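Local coordinates for protein borrelidin polyketide synthase, type I (PDB 6OBT) that probably catalyses the dehydration of a beta-hydroxyacyl intermediate, as the dehydratase domain of a modular polyketide synthase that makes borrelidin, at residues 98-103 / 260-265; 131-136 / 152-157; 180-185 / 195-200; 211-216 / 228-233. All blocks are in the same frame, centred on the assembly; numbering follows the deposited sequence.

Contact 1: residues 98-103 / 260-265; sequences GCDSVD and DVRLFA
A G1 beta bulge, in which Asp-260 and Val-261 both face Val-102, begins the antiparallel pairing of strand 261-263 with strand 101-103. Val-102 N donates to Val-261 O at 3.0 Å and in the carbonyl plane, and Val-261 N returns the bond to Val-102 O at 3.0 Å. At the bulge, Asp-260 N reaches Asp-103 O at 3.1 Å from well above the plane of that carbonyl. The two valines share one face of the sheet, where their CB atoms are 4.0 Å apart and Leu-91 of helix 83-97 touches both. In the double hotdog fold of polyketide synthase dehydratases, this pairing is the seam where the sheets of the two hotdogs meet.

Toward the other end, the side chain of Arg-262, bent at chi2 and chi3, lies alongside Asp-100. Its NH1 meets Asp-100 OD1 at 2.9 Å in a salt bridge lying in the guanidinium plane, although the carboxylate is turned 68° from that plane. Asp-100 is poorly ordered, yet its OD2 also accepts from Gly-158 N, while Arg-262 NH2 donates to Pro-160 O. A water links Asp-100 O to Leu-263 N. Ser-101 OG donates to Asp-103 OD2 at 3.0 Å, which may offset some of the repulsion from Asp-260 OD2, 4.3 Å from that same oxygen.

Contact 2: residues 131-136 / 152-157; sequences PGTRTV and EGILGA
Strands 134-136 and 152-156 run antiparallel with a marked twist, their directions 145° apart, as the open end of the beta hairpin formed by strands 134-142 and 148-156. The hairpin belongs to the N-terminal half of the double hotdog fold. Arg-134 with Leu-155 and Val-136 with Gly-153 are hydrogen-bonded pairs, and Thr-135 with Ile-154 is the non-hydrogen-bonded pair between them. Leu-155 N meets Arg-134 O at 2.7 Å, almost in line with the carbonyl bond, and the return bond from Arg-134 N to Leu-155 O measures 2.9 Å. In the second pair Val-136 N comes to Gly-153 O from well above the carbonyl plane.

The side chains divide between two faces. On the face of Val-136 and Leu-155, Val-136 CB packs 3.9 Å from Leu-155 CD1. Chi1 of 61° puts Val-136 CG1 between its own N and carbonyl carbon, over the Gly-153 backbone, where it lies 3.7 Å from Gly-153 C. Val-102 and Cys-99 touch Leu-155 on this face, and Val-123 and Val-125 of strand 119-127 touch Val-136. Arg-134 starts out on the same face but its extended chain leads away, toward a long, weak ion pair with Glu-127. Ile-154 lies on the other face beside Thr-135, whose CG2 is 4.2 Å from Ile-154 CD1. Past the ladder, Thr-133 slants across Ile-154, and their two CG2 methyls meet at 3.6 Å.

Contact 3: residues 180-185 / 195-200; sequences GFYDEL and QFRCLR
Helix 181-185 and segment 195-200 meet through side chains rather than backbone, their closest CA atoms being 7.2 Å apart at Tyr-182 and Arg-197. The contact sets the first turn of a short helix against an inverse gamma turn centred on Arg-197, just before strand 199-205 enters the C-terminal hotdog of the dehydratase fold. Gln-195 and Phe-196 end the YGPxF signature of these dehydratases, which starts at Tyr-192. Tyr-182 carries most of the contact. Its hydroxyl oxygen accepts a nearly straight bond from Leu-199 N at 3.0 Å and a weak one from Cys-198 N at 3.1 Å, and is also hydrogen-bonded to His-236 NE2. These bonds, one weak, hold the phenol end at the turn.

The tyrosine ring is held flat from both sides. Over one face lies Arg-197, with CA 3.5 Å from Tyr-182 CZ and CG centred over the ring in a CH-pi contact, 4.0 Å from the centroid. Over the opposite face is Phe-181 CD2. The arginine chain then bends at chi3, and its guanidinium, steeply inclined to the phenol, donates through NH1 to Tyr-192 O.

Phe-181 has CG anti to the backbone N (chi1 166°), which turns its ring toward Leu-199. Leu-185 CG covers one face; over the opposite face Leu-199, crossing at about a right angle, puts CD2 3.7 Å from the Phe-181 ring centroid, 15° off the normal.

Contact 4: residues 211-216 / 228-233; sequences AEISLP and PGLFDA
With chi1 at -52°, Ile-213 places CG1 anti to its carbonyl carbon and CG2 anti to its backbone N, and both branches reach the helix that holds Leu-230 and Ala-233. In Leu-230, CG is anti to the backbone N (chi1 180°), which carries its two methyls out to the strand. Ile-213 CG2 touches both Ala-233 CB, at 3.5 Å, and Leu-230 CD1, at 3.7 Å. Its other branch ends alongside the backbone of the helix, with Ile-213 CD1 3.6 Å from Ala-233 O.

Strand 211-214 and helix 228-233 run almost antiparallel, at 163°, with their axes 8.4 Å apart. This is the packing that gives the hotdog fold its name, a central helix wrapped by an antiparallel sheet, here in the C-terminal half of the double hotdog. No hydrogen bond spans the two segments, and the side chains that meet are all apolar. On its far side the helix turns Phe-231 onto Val-84 and Val-87 of helix 83-97, the corresponding helix of the N-terminal half.

Just beyond the strand, Leu-215 lies across Leu-230 at about a right angle, its CG 3.8 Å from Leu-230 CB. Both its methyls come up to the root of that side chain: Leu-215 CD1 comes within 4.1 Å of Leu-230 CD2, while Leu-215 CD2 is 3.9 Å from Leu-230 N. Asp-232 and His-236 have the spacing of the DxxxQ/H motif of these dehydratases, and Asp-232 OD1 is hydrogen-bonded to His-236 ND1.

Overall arrangement
The four contacts trace the double hotdog from one half to the other. Contacts 1 and 2, with centres about 10 Å apart, touch where strands 101-107 and 148-156 pair. Contacts 3 and 4 are equally close and join through neighbouring strands 199-205 and 208-214, including Cys-198 O and Ser-214 N. The centres of contacts 2 and 3 are about 34 Å apart, on opposite sides of the chain's centre. Along the chain contacts 2, 3 and 4 follow in series, all within the span bracketed by contact 1, whose distant segments join the two halves. Contacts 3 and 4 converge on helix 228-236, whose Asp-232 and His-236 fit the DxxxQ/H motif of the family's probable active site.

Contact 1: residues 98-103 / 260-265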
loop_
_atom_site.group_PDB
_atom_site.type_symbol
_atom_site.label_atom_id
_atom_site.label_comp_id
_atom_site.label_asym_id
_atom_site.label_seq_id
_atom_site.Cartn_x
_atom_site.Cartn_y
_atom_site.Cartn_z
ATOM N N GLY A 98 1.694 -8.084 -16.400
ATOM C CA GLY A 98 1.999 -9.035 -17.445
ATOM C C GLY A 98 0.835 -9.869 -17.926
ATOM O O GLY A 98 1.057 -10.839 -18.656
ATOM N N CYS A 99 -0.399 -9.531 -17.539
ATOM C CA CYS A 99 -1.599 -10.306 -17.868
ATOM C C CYS A 99 -2.493 -9.426 -18.743
ATOM O O CYS A 99 -3.305 -8.647 -18.245
ATOM C CB CYS A 99 -2.335 -10.755 -16.599
ATOM S SG CYS A 99 -1.491 -11.989 -15.567
ATOM N N ASP A 100 -2.347 -9.556 -20.054
ATOM C CA ASP A 100 -3.030 -8.671 -20.989
ATOM C C ASP A 100 -4.508 -9.007 -21.180
ATOM O O ASP A 100 -5.151 -8.422 -22.062
ATOM C CB ASP A 100 -2.318 -8.701 -22.339
ATOM C CG ASP A 100 -2.423 -10.048 -23.011
ATOM O OD1 ASP A 100 -3.004 -10.127 -24.113
ATOM O OD2 ASP A 100 -1.930 -11.034 -22.421
ATOM N N SER A 101 -5.071 -9.923 -20.399
ATOM C CA SER A 101 -6.459 -10.315 -20.590
ATOM C C SER A 101 -7.176 -10.352 -19.252
ATOM O O SER A 101 -6.635 -10.843 -18.255
ATOM C CB SER A 101 -6.574 -11.682 -21.270
ATOM O OG SER A 101 -7.912 -12.159 -21.239
ATOM N N VAL A 102 -8.386 -9.802 -19.237
ATOM C CA VAL A 102 -9.314 -10.012 -18.126
ATOM C C VAL A 102 -10.102 -11.257 -18.520
ATOM O O VAL A 102 -11.079 -11.197 -19.269
ATOM C CB VAL A 102 -10.201 -8.791 -17.871
ATOM C CG1 VAL A 102 -11.150 -9.050 -16.713
ATOM C CG2 VAL A 102 -9.340 -7.555 -17.561
ATOM N N ASP A 103 -9.604 -12.418 -18.080
ATOM C CA ASP A 103 -10.292 -13.679 -18.346
ATOM C C ASP A 103 -11.723 -13.635 -17.837
ATOM O O ASP A 103 -12.640 -14.180 -18.467
ATOM C CB ASP A 103 -9.547 -14.840 -17.682
ATOM C CG ASP A 103 -8.283 -15.244 -18.429
ATOM O OD1 ASP A 103 -7.632 -16.221 -17.996
ATOM O OD2 ASP A 103 -7.934 -14.584 -19.434
ATOM N N ASP A 260 -13.221 -12.415 -21.010
ATOM C CA ASP A 260 -12.252 -12.266 -22.101
ATOM C C ASP A 260 -12.254 -10.846 -22.679
ATOM O O ASP A 260 -12.547 -10.620 -23.859
ATOM C CB ASP A 260 -12.519 -13.301 -23.200
ATOM C CG ASP A 260 -12.342 -14.719 -22.715
ATOM O OD1 ASP A 260 -13.169 -15.579 -23.085
ATOM O OD2 ASP A 260 -11.383 -14.970 -21.953
ATOM N N VAL A 261 -11.857 -9.898 -21.832
ATOM C CA VAL A 261 -11.748 -8.491 -22.210
ATOM C C VAL A 261 -10.295 -8.178 -22.534
ATOM O O VAL A 261 -9.391 -8.492 -21.746
ATOM C CB VAL A 261 -12.257 -7.564 -21.095
ATOM C CG1 VAL A 261 -12.353 -6.134 -21.610
ATOM C CG2 VAL A 261 -13.587 -8.052 -20.559
ATOM N N ARG A 262 -10.063 -7.557 -23.691
ATOM C CA ARG A 262 -8.727 -7.123 -24.073
ATOM C C ARG A 262 -8.783 -5.696 -24.587
ATOM O O ARG A 262 -9.719 -5.317 -25.303
ATOM C CB ARG A 262 -8.108 -8.038 -25.150
ATOM C CG ARG A 262 -7.964 -9.482 -24.723
ATOM C CD ARG A 262 -6.609 -10.042 -25.111
ATOM N NE ARG A 262 -6.631 -10.572 -26.468
ATOM C CZ ARG A 262 -5.545 -10.917 -27.152
ATOM N NH1 ARG A 262 -4.343 -10.789 -26.602
ATOM N NH2 ARG A 262 -5.654 -11.387 -28.387
ATOM N N LEU A 263 -7.779 -4.907 -24.217
ATOM C CA LEU A 263 -7.654 -3.528 -24.666
ATOM C C LEU A 263 -6.390 -3.418 -25.506
ATOM O O LEU A 263 -5.285 -3.680 -25.012
ATOM C CB LEU A 263 -7.619 -2.569 -23.471
ATOM C CG LEU A 263 -7.520 -1.085 -23.813
ATOM C CD1 LEU A 263 -8.810 -0.619 -24.510
ATOM C CD2 LEU A 263 -7.262 -0.243 -22.584
ATOM N N PHE A 264 -6.553 -3.048 -26.782
ATOM C CA PHE A 264 -5.421 -3.042 -27.700
ATOM C C PHE A 264 -4.768 -1.679 -27.837
ATOM O O PHE A 264 -3.620 -1.602 -28.282
ATOM C CB PHE A 264 -5.864 -3.547 -29.078
ATOM C CG PHE A 264 -6.562 -4.874 -29.020
ATOM C CD1 PHE A 264 -5.828 -6.037 -28.805
ATOM C CD2 PHE A 264 -7.932 -4.964 -29.152
ATOM C CE1 PHE A 264 -6.467 -7.268 -28.727
ATOM C CE2 PHE A 264 -8.568 -6.187 -29.071
ATOM C CZ PHE A 264 -7.830 -7.336 -28.851
ATOM N N ALA A 265 -5.438 -0.617 -27.401
ATOM C CA ALA A 265 -4.935 0.730 -27.602
ATOM C C ALA A 265 -5.438 1.622 -26.487
ATOM O O ALA A 265 -6.555 1.443 -25.999
ATOM C CB ALA A 265 -5.401 1.295 -28.949
HETATM O O HOH W 1 -5.629 -5.960 -22.527
#

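Contact 2: residues 131-136 / 152-157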
loop_
_atom_site.group_PDB
_atom_site.type_symbol
_atom_site.label_atom_id
_atom_site.label_comp_id
_atom_site.label_asym_id
_atom_site.label_seq_id
_atom_site.Cartn_x
_atom_site.Cartn_y
_atom_site.Cartn_z
ATOM N N PRO A 131 1.314 -19.988 -13.167
ATOM C CA PRO A 131 1.811 -18.722 -13.716
ATOM C C PRO A 131 1.003 -18.290 -14.931
ATOM O O PRO A 131 0.328 -19.085 -15.586
ATOM C CB PRO A 131 3.266 -19.035 -14.091
ATOM C CG PRO A 131 3.341 -20.516 -14.178
ATOM C CD PRO A 131 2.323 -21.058 -13.225
ATOM N N GLY A 132 1.078 -16.995 -15.222
ATOM C CA GLY A 132 0.256 -16.410 -16.256
ATOM C C GLY A 132 -1.202 -16.226 -15.889
ATOM O O GLY A 132 -1.972 -15.732 -16.723
ATOM N N THR A 133 -1.606 -16.613 -14.678
ATOM C CA THR A 133 -2.984 -16.471 -14.213
ATOM C C THR A 133 -2.969 -15.897 -12.804
ATOM O O THR A 133 -2.317 -16.452 -11.912
ATOM C CB THR A 133 -3.721 -17.815 -14.231
ATOM O OG1 THR A 133 -3.892 -18.254 -15.585
ATOM C CG2 THR A 133 -5.084 -17.675 -13.576
ATOM N N ARG A 134 -3.686 -14.791 -12.601
ATOM C CA ARG A 134 -3.701 -14.092 -11.324
ATOM C C ARG A 134 -5.127 -13.706 -10.962
ATOM O O ARG A 134 -5.947 -13.414 -11.832
ATOM C CB ARG A 134 -2.810 -12.839 -11.367
ATOM C CG ARG A 134 -1.342 -13.141 -11.658
ATOM C CD ARG A 134 -0.462 -11.941 -11.379
ATOM N NE ARG A 134 0.865 -12.101 -11.958
ATOM C CZ ARG A 134 1.905 -11.325 -11.673
ATOM N NH1 ARG A 134 1.778 -10.332 -10.799
ATOM N NH2 ARG A 134 3.070 -11.539 -12.269
ATOM N N THR A 135 -5.428 -13.734 -9.669
ATOM C CA THR A 135 -6.719 -13.232 -9.235
ATOM C C THR A 135 -6.663 -11.721 -9.067
ATOM O O THR A 135 -5.602 -11.131 -8.864
ATOM C CB THR A 135 -7.139 -13.869 -7.916
ATOM O OG1 THR A 135 -6.218 -13.467 -6.895
ATOM C CG2 THR A 135 -7.129 -15.379 -8.041
ATOM N N VAL A 136 -7.825 -11.091 -9.171
ATOM C CA VAL A 136 -7.945 -9.654 -8.972
ATOM C C VAL A 136 -9.238 -9.404 -8.215
ATOM O O VAL A 136 -10.240 -10.095 -8.433
ATOM C CB VAL A 136 -7.901 -8.869 -10.306
ATOM C CG1 VAL A 136 -9.065 -9.259 -11.266
ATOM C CG2 VAL A 136 -7.896 -7.379 -10.045
ATOM N N GLU A 152 -14.652 -9.241 -8.452
ATOM C CA GLU A 152 -13.650 -10.289 -8.319
ATOM C C GLU A 152 -13.467 -10.941 -9.679
ATOM O O GLU A 152 -14.409 -11.013 -10.474
ATOM C CB GLU A 152 -14.043 -11.337 -7.267
ATOM C CG GLU A 152 -14.084 -10.764 -5.836
ATOM C CD GLU A 152 -14.305 -11.816 -4.768
ATOM O OE1 GLU A 152 -15.444 -11.931 -4.270
ATOM O OE2 GLU A 152 -13.339 -12.519 -4.411
ATOM N N GLY A 153 -12.250 -11.388 -9.955
ATOM C CA GLY A 153 -12.010 -11.974 -11.257
ATOM C C GLY A 153 -10.626 -12.567 -11.392
ATOM O O GLY A 153 -9.900 -12.754 -10.410
ATOM N N ILE A 154 -10.278 -12.847 -12.650
ATOM C CA ILE A 154 -9.090 -13.607 -13.034
ATOM C C ILE A 154 -8.425 -12.884 -14.195
ATOM O O ILE A 154 -9.084 -12.586 -15.199
ATOM C CB ILE A 154 -9.447 -15.045 -13.467
ATOM C CG1 ILE A 154 -10.372 -15.718 -12.450
ATOM C CG2 ILE A 154 -8.193 -15.864 -13.769
ATOM C CD1 ILE A 154 -9.654 -16.296 -11.274
ATOM N N LEU A 155 -7.130 -12.609 -14.065
ATOM C CA LEU A 155 -6.343 -12.022 -15.139
ATOM C C LEU A 155 -5.526 -13.118 -15.803
ATOM O O LEU A 155 -4.963 -13.980 -15.123
ATOM C CB LEU A 155 -5.425 -10.918 -14.623
ATOM C CG LEU A 155 -6.150 -9.842 -13.813
ATOM C CD1 LEU A 155 -5.138 -8.965 -13.071
ATOM C CD2 LEU A 155 -7.061 -9.016 -14.734
ATOM N N GLY A 156 -5.478 -13.092 -17.139
ATOM C CA GLY A 156 -4.849 -14.148 -17.894
ATOM C C GLY A 156 -3.959 -13.593 -18.991
ATOM O O GLY A 156 -3.898 -12.385 -19.230
ATOM N N ALA A 157 -3.264 -14.509 -19.646
ATOM C CA ALA A 157 -2.362 -14.167 -20.730
ATOM C C ALA A 157 -3.093 -14.236 -22.061
ATOM O O ALA A 157 -3.985 -15.067 -22.261
ATOM C CB ALA A 157 -1.159 -15.109 -20.752
#

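Contact 3: residues 180-185 / 195-200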
loop_
_atom_site.group_PDB
_atom_site.type_symbol
_atom_site.label_atom_id
_atom_site.label_comp_id
_atom_site.label_asym_id
_atom_site.label_seq_id
_atom_site.Cartn_x
_atom_site.Cartn_y
_atom_site.Cartn_z
ATOM N N GLY A 180 -33.141 11.362 -29.206
ATOM C CA GLY A 180 -33.705 11.137 -27.887
ATOM C C GLY A 180 -33.440 9.764 -27.306
ATOM O O GLY A 180 -34.187 9.318 -26.432
ATOM N N PHE A 181 -32.433 9.050 -27.820
ATOM C CA PHE A 181 -32.012 7.796 -27.198
ATOM C C PHE A 181 -31.764 7.983 -25.705
ATOM O O PHE A 181 -32.184 7.160 -24.878
ATOM C CB PHE A 181 -30.760 7.278 -27.903
ATOM C CG PHE A 181 -30.037 6.181 -27.175
ATOM C CD1 PHE A 181 -30.485 4.870 -27.239
ATOM C CD2 PHE A 181 -28.877 6.454 -26.450
ATOM C CE1 PHE A 181 -29.786 3.856 -26.577
ATOM C CE2 PHE A 181 -28.189 5.449 -25.799
ATOM C CZ PHE A 181 -28.648 4.150 -25.862
ATOM N N TYR A 182 -31.128 9.093 -25.338
ATOM C CA TYR A 182 -30.819 9.339 -23.935
ATOM C C TYR A 182 -32.024 9.839 -23.150
ATOM O O TYR A 182 -32.118 9.577 -21.944
ATOM C CB TYR A 182 -29.657 10.320 -23.828
ATOM C CG TYR A 182 -28.360 9.654 -24.199
ATOM C CD1 TYR A 182 -27.702 8.846 -23.289
ATOM C CD2 TYR A 182 -27.821 9.790 -25.472
ATOM C CE1 TYR A 182 -26.532 8.209 -23.613
ATOM C CE2 TYR A 182 -26.639 9.160 -25.809
ATOM C CZ TYR A 182 -25.997 8.366 -24.876
ATOM O OH TYR A 182 -24.823 7.725 -25.194
ATOM N N ASP A 183 -32.946 10.559 -23.794
ATOM C CA ASP A 183 -34.191 10.894 -23.114
ATOM C C ASP A 183 -34.980 9.631 -22.799
ATOM O O ASP A 183 -35.576 9.511 -21.718
ATOM C CB ASP A 183 -35.013 11.864 -23.961
ATOM C CG ASP A 183 -34.313 13.198 -24.164
ATOM O OD1 ASP A 183 -33.657 13.675 -23.213
ATOM O OD2 ASP A 183 -34.411 13.765 -25.274
ATOM N N GLU A 184 -34.967 8.665 -23.721
ATOM C CA GLU A 184 -35.606 7.374 -23.481
ATOM C C GLU A 184 -34.964 6.646 -22.302
ATOM O O GLU A 184 -35.665 6.113 -21.432
ATOM C CB GLU A 184 -35.526 6.516 -24.744
ATOM C CG GLU A 184 -35.756 5.034 -24.512
ATOM C CD GLU A 184 -36.615 4.405 -25.590
ATOM O OE1 GLU A 184 -37.279 5.155 -26.341
ATOM O OE2 GLU A 184 -36.623 3.159 -25.692
ATOM N N LEU A 185 -33.631 6.584 -22.274
ATOM C CA LEU A 185 -32.952 5.944 -21.150
ATOM C C LEU A 185 -33.277 6.657 -19.845
ATOM O O LEU A 185 -33.441 6.014 -18.802
ATOM C CB LEU A 185 -31.442 5.914 -21.383
ATOM C CG LEU A 185 -31.024 4.826 -22.377
ATOM C CD1 LEU A 185 -29.525 4.786 -22.530
ATOM C CD2 LEU A 185 -31.563 3.461 -21.955
ATOM N N GLN A 195 -20.674 13.763 -20.080
ATOM C CA GLN A 195 -19.500 12.951 -20.377
ATOM C C GLN A 195 -19.845 11.533 -20.810
ATOM O O GLN A 195 -18.966 10.834 -21.329
ATOM C CB GLN A 195 -18.578 12.909 -19.158
ATOM C CG GLN A 195 -17.719 14.143 -19.019
ATOM C CD GLN A 195 -16.413 14.040 -19.774
ATOM O OE1 GLN A 195 -16.296 13.306 -20.762
ATOM N NE2 GLN A 195 -15.420 14.785 -19.320
ATOM N N PHE A 196 -21.089 11.087 -20.601
ATOM C CA PHE A 196 -21.487 9.738 -20.976
ATOM C C PHE A 196 -22.372 9.692 -22.217
ATOM O O PHE A 196 -22.597 8.601 -22.751
ATOM C CB PHE A 196 -22.215 9.043 -19.808
ATOM C CG PHE A 196 -21.279 8.577 -18.695
ATOM C CD1 PHE A 196 -20.945 7.241 -18.564
ATOM C CD2 PHE A 196 -20.765 9.483 -17.782
ATOM C CE1 PHE A 196 -20.085 6.805 -17.551
ATOM C CE2 PHE A 196 -19.901 9.057 -16.744
ATOM C CZ PHE A 196 -19.557 7.711 -16.651
ATOM N N ARG A 197 -22.860 10.837 -22.707
ATOM C CA ARG A 197 -23.753 10.856 -23.873
ATOM C C ARG A 197 -22.907 10.832 -25.145
ATOM O O ARG A 197 -22.772 11.815 -25.883
ATOM C CB ARG A 197 -24.678 12.064 -23.854
ATOM C CG ARG A 197 -25.624 12.096 -22.647
ATOM C CD ARG A 197 -26.762 13.092 -22.809
ATOM N NE ARG A 197 -26.335 14.491 -22.841
ATOM C CZ ARG A 197 -26.456 15.345 -21.826
ATOM N NH1 ARG A 197 -26.978 14.947 -20.671
ATOM N NH2 ARG A 197 -26.050 16.603 -21.962
ATOM N N CYS A 198 -22.372 9.650 -25.413
ATOM C CA CYS A 198 -21.369 9.466 -26.444
ATOM C C CYS A 198 -21.919 8.835 -27.704
ATOM O O CYS A 198 -21.248 8.882 -28.739
ATOM C CB CYS A 198 -20.240 8.592 -25.918
ATOM S SG CYS A 198 -19.250 9.461 -24.689
ATOM N N LEU A 199 -23.096 8.222 -27.641
ATOM C CA LEU A 199 -23.658 7.596 -28.831
ATOM C C LEU A 199 -24.043 8.656 -29.863
ATOM O O LEU A 199 -24.791 9.589 -29.557
ATOM C CB LEU A 199 -24.881 6.755 -28.463
ATOM C CG LEU A 199 -25.628 6.234 -29.702
ATOM C CD1 LEU A 199 -24.726 5.369 -30.571
ATOM C CD2 LEU A 199 -26.860 5.457 -29.299
ATOM N N ARG A 200 -23.553 8.493 -31.097
ATOM C CA ARG A 200 -23.822 9.446 -32.171
ATOM C C ARG A 200 -24.645 8.859 -33.308
ATOM O O ARG A 200 -25.593 9.500 -33.783
ATOM C CB ARG A 200 -22.502 9.996 -32.729
ATOM C CG ARG A 200 -21.503 10.406 -31.670
ATOM C CD ARG A 200 -21.982 11.615 -30.872
ATOM N NE ARG A 200 -21.074 11.898 -29.762
ATOM C CZ ARG A 200 -21.177 12.954 -28.961
ATOM N NH1 ARG A 200 -22.148 13.841 -29.149
ATOM N NH2 ARG A 200 -20.300 13.135 -27.982
#

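Contact 4: residues 211-216 / 228-233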
loop_
_atom_site.group_PDB
_atom_site.type_symbol
_atom_site.label_atom_id
_atom_site.label_comp_id
_atom_site.label_asym_id
_atom_site.label_seq_id
_atom_site.Cartn_x
_atom_site.Cartn_y
_atom_site.Cartn_z
ATOM N N ALA A 211 -22.409 0.875 -34.190
ATOM C CA ALA A 211 -22.587 2.228 -33.687
ATOM C C ALA A 211 -21.280 3.006 -33.758
ATOM O O ALA A 211 -20.189 2.439 -33.616
ATOM C CB ALA A 211 -23.100 2.215 -32.241
ATOM N N GLU A 212 -21.415 4.315 -33.978
ATOM C CA GLU A 212 -20.344 5.285 -33.776
ATOM C C GLU A 212 -20.556 5.955 -32.425
ATOM O O GLU A 212 -21.646 6.468 -32.152
ATOM C CB GLU A 212 -20.322 6.338 -34.890
ATOM C CG GLU A 212 -19.705 5.842 -36.178
ATOM C CD GLU A 212 -19.899 6.805 -37.337
ATOM O OE1 GLU A 212 -19.656 6.390 -38.489
ATOM O OE2 GLU A 212 -20.282 7.973 -37.099
ATOM N N ILE A 213 -19.522 5.932 -31.582
ATOM C CA ILE A 213 -19.584 6.426 -30.208
ATOM C C ILE A 213 -18.335 7.267 -29.961
ATOM O O ILE A 213 -17.226 6.819 -30.268
ATOM C CB ILE A 213 -19.654 5.252 -29.211
ATOM C CG1 ILE A 213 -20.790 4.290 -29.588
ATOM C CG2 ILE A 213 -19.866 5.756 -27.799
ATOM C CD1 ILE A 213 -20.754 2.954 -28.867
ATOM N N SER A 214 -18.498 8.479 -29.418
ATOM C CA SER A 214 -17.320 9.319 -29.200
ATOM C C SER A 214 -17.504 10.267 -28.015
ATOM O O SER A 214 -18.619 10.672 -27.688
ATOM C CB SER A 214 -16.962 10.109 -30.463
ATOM O OG SER A 214 -18.026 10.921 -30.903
ATOM N N LEU A 215 -16.380 10.623 -27.386
ATOM C CA LEU A 215 -16.392 11.501 -26.221
ATOM C C LEU A 215 -16.667 12.946 -26.645
ATOM O O LEU A 215 -16.417 13.325 -27.797
ATOM C CB LEU A 215 -15.051 11.409 -25.480
ATOM C CG LEU A 215 -14.831 10.134 -24.667
ATOM C CD1 LEU A 215 -13.344 9.864 -24.416
ATOM C CD2 LEU A 215 -15.603 10.241 -23.360
ATOM N N PRO A 216 -17.213 13.763 -25.738
ATOM C CA PRO A 216 -17.295 15.206 -25.999
ATOM C C PRO A 216 -15.912 15.781 -26.260
ATOM O O PRO A 216 -14.908 15.306 -25.724
ATOM C CB PRO A 216 -17.889 15.776 -24.702
ATOM C CG PRO A 216 -18.379 14.609 -23.926
ATOM C CD PRO A 216 -17.614 13.419 -24.362
ATOM N N PRO A 228 -13.772 5.919 -18.904
ATOM C CA PRO A 228 -15.028 5.269 -18.477
ATOM C C PRO A 228 -16.278 5.722 -19.211
ATOM O O PRO A 228 -17.198 4.913 -19.403
ATOM C CB PRO A 228 -15.091 5.618 -16.982
ATOM C CG PRO A 228 -13.643 5.651 -16.576
ATOM C CD PRO A 228 -12.907 6.255 -17.754
ATOM N N GLY A 229 -16.368 6.996 -19.596
ATOM C CA GLY A 229 -17.587 7.453 -20.246
ATOM C C GLY A 229 -17.749 6.857 -21.626
ATOM O O GLY A 229 -18.874 6.600 -22.078
ATOM N N LEU A 230 -16.633 6.630 -22.308
ATOM C CA LEU A 230 -16.668 6.015 -23.627
ATOM C C LEU A 230 -16.810 4.503 -23.509
ATOM O O LEU A 230 -17.606 3.889 -24.228
ATOM C CB LEU A 230 -15.404 6.395 -24.389
ATOM C CG LEU A 230 -15.243 5.849 -25.799
ATOM C CD1 LEU A 230 -16.411 6.322 -26.632
ATOM C CD2 LEU A 230 -13.953 6.328 -26.389
ATOM N N PHE A 231 -16.065 3.901 -22.575
ATOM C CA PHE A 231 -16.259 2.496 -22.237
ATOM C C PHE A 231 -17.727 2.211 -21.897
ATOM O O PHE A 231 -18.308 1.227 -22.376
ATOM C CB PHE A 231 -15.322 2.146 -21.064
ATOM C CG PHE A 231 -14.929 0.687 -20.964
ATOM C CD1 PHE A 231 -13.755 0.330 -20.315
ATOM C CD2 PHE A 231 -15.745 -0.318 -21.456
ATOM C CE1 PHE A 231 -13.377 -0.995 -20.190
ATOM C CE2 PHE A 231 -15.380 -1.641 -21.333
ATOM C CZ PHE A 231 -14.203 -1.982 -20.691
ATOM N N ASP A 232 -18.356 3.069 -21.078
ATOM C CA ASP A 232 -19.734 2.796 -20.689
ATOM C C ASP A 232 -20.691 2.955 -21.869
ATOM O O ASP A 232 -21.651 2.182 -22.017
ATOM C CB ASP A 232 -20.170 3.721 -19.547
ATOM C CG ASP A 232 -21.565 3.426 -19.084
ATOM O OD1 ASP A 232 -22.480 4.262 -19.304
ATOM O OD2 ASP A 232 -21.756 2.324 -18.531
ATOM N N ALA A 233 -20.464 3.962 -22.705
ATOM C CA ALA A 233 -21.351 4.148 -23.852
ATOM C C ALA A 233 -21.214 3.006 -24.855
ATOM O O ALA A 233 -22.184 2.681 -25.554
ATOM C CB ALA A 233 -21.068 5.489 -24.513
#